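Local atomic coordinates of kinesin-like protein KAR3 (Saccharomyces cerevisiae, PDB entry 1F9V), a protein that binds ADP and magnesium through its kinesin motor domain and, as a kinesin-related ATPase, probably uses ATP hydrolysis to move along microtubules. Residues A[276-279]-A[280-283]. The protein carries 2 engineered substitutions. Numbering follows the deposited sequence.
Sequences DVIH and ALGQ
Ala280 and Leu281 close the last regular turn at the C-terminal end of helix 258-281 in the kinesin motor domain: Ala280 N donates to Asp276 O at 3.0 Å and Leu281 N to Val277 O at 2.9 Å. Beyond them the helix tightens. Gly282 N binds His279 O at 3.1 Å from above the carbonyl plane and keeps a weak i-to-i+4 bond to Ile278 O, while Gln283 N reaches back to Ala280 O, so the helix finishes in i-to-i+3 bonds and the chain leaves extended at Gln283.

The polar side-chain contact pairs His279 with Gln283. A chi1 of 174° swings the imidazole away from the His279 backbone N, beside its carbonyl carbon, and the Gln283 chain, bent at chi2 (-52°), carries OE1 over one ring face, offset toward the rim and 3.2 Å from NE2. The ring and amide planes are 32° apart, and NE2 does not hydrogen-bond to OE1. A water instead bridges Gln283 OE1 (2.7 Å) and His279 O. On the ring's other nitrogen, ND1 is bonded to Lys337 O; an alanine here would probably leave that carbonyl without this partner and the Gln283 amide less restrained, its OE1 no longer backed by a ring face.

On the apolar side Val277 CG1 meets Leu281 CD1 at 3.7 Å, the two side chains pointing the same way, with Ile278 CD1 more distant from the same methyl.

Leu281 and Ile278 pack on Leu306 of helix 297-306 and on Ile5 of strand 4-11, which lines an ADP pocket; Val277 packs on Thr299 of helix 297-306, while Asp276 forms a salt bridge with Lys337 of helix 325-338.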
loop_
_atom_site.group_PDB
_atom_site.type_symbol
_atom_site.label_atom_id
_atom_site.label_comp_id
_atom_site.label_asym_id
_atom_site.label_seq_id
_atom_site.Cartn_x
_atom_site.Cartn_y
_atom_site.Cartn_z
ATOM N N ASP A 276 2.993 -9.430 -10.228
ATOM C CA ASP A 276 2.407 -10.102 -11.378
ATOM C C ASP A 276 0.901 -9.868 -11.445
ATOM O O ASP A 276 0.350 -9.617 -12.517
ATOM C CB ASP A 276 2.688 -11.605 -11.320
ATOM C CG ASP A 276 4.128 -11.943 -11.638
ATOM O OD1 ASP A 276 4.794 -11.146 -12.329
ATOM O OD2 ASP A 276 4.595 -13.008 -11.197
ATOM N N VAL A 277 0.240 -9.954 -10.298
ATOM C CA VAL A 277 -1.205 -9.756 -10.241
ATOM C C VAL A 277 -1.595 -8.321 -10.617
ATOM O O VAL A 277 -2.465 -8.110 -11.459
ATOM C CB VAL A 277 -1.753 -10.109 -8.820
ATOM C CG1 VAL A 277 -3.175 -9.596 -8.645
ATOM C CG2 VAL A 277 -1.720 -11.620 -8.620
ATOM N N ILE A 278 -0.951 -7.332 -10.002
ATOM C CA ILE A 278 -1.274 -5.935 -10.302
ATOM C C ILE A 278 -0.954 -5.603 -11.759
ATOM O O ILE A 278 -1.717 -4.905 -12.425
ATOM C CB ILE A 278 -0.505 -4.954 -9.374
ATOM C CG1 ILE A 278 -0.785 -5.280 -7.899
ATOM C CG2 ILE A 278 -0.921 -3.515 -9.678
ATOM C CD1 ILE A 278 -2.236 -5.236 -7.514
ATOM N N HIS A 279 0.167 -6.108 -12.264
ATOM C CA HIS A 279 0.525 -5.842 -13.651
ATOM C C HIS A 279 -0.551 -6.409 -14.584
ATOM O O HIS A 279 -0.996 -5.743 -15.519
ATOM C CB HIS A 279 1.883 -6.468 -13.992
ATOM C CG HIS A 279 2.247 -6.360 -15.443
ATOM N ND1 HIS A 279 2.906 -5.268 -15.964
ATOM C CD2 HIS A 279 2.013 -7.193 -16.484
ATOM C CE1 HIS A 279 3.063 -5.433 -17.266
ATOM N NE2 HIS A 279 2.531 -6.592 -17.607
ATOM N N ALA A 280 -0.968 -7.642 -14.324
ATOM C CA ALA A 280 -1.977 -8.274 -15.156
ATOM C C ALA A 280 -3.297 -7.507 -15.106
ATOM O O ALA A 280 -3.952 -7.319 -16.130
ATOM C CB ALA A 280 -2.185 -9.725 -14.713
ATOM N N LEU A 281 -3.679 -7.054 -13.916
ATOM C CA LEU A 281 -4.926 -6.319 -13.748
ATOM C C LEU A 281 -4.917 -4.984 -14.482
ATOM O O LEU A 281 -5.975 -4.422 -14.769
ATOM C CB LEU A 281 -5.199 -6.076 -12.264
ATOM C CG LEU A 281 -5.639 -7.305 -11.466
ATOM C CD1 LEU A 281 -5.523 -7.013 -9.986
ATOM C CD2 LEU A 281 -7.071 -7.663 -11.831
ATOM N N GLY A 282 -3.721 -4.480 -14.782
ATOM C CA GLY A 282 -3.600 -3.204 -15.473
ATOM C C GLY A 282 -3.530 -3.353 -16.986
ATOM O O GLY A 282 -3.373 -2.360 -17.710
ATOM N N GLN A 283 -3.655 -4.592 -17.468
ATOM C CA GLN A 283 -3.602 -4.886 -18.898
ATOM C C GLN A 283 -4.983 -4.779 -19.538
ATOM O O GLN A 283 -5.995 -5.011 -18.881
ATOM C CB GLN A 283 -3.035 -6.290 -19.117
ATOM C CG GLN A 283 -1.562 -6.413 -18.755
ATOM C CD GLN A 283 -0.707 -5.350 -19.421
ATOM O OE1 GLN A 283 0.181 -4.765 -18.794
ATOM N NE2 GLN A 283 -0.971 -5.092 -20.700
HETATM O O HOH W 1 -0.023 -3.180 -16.647
#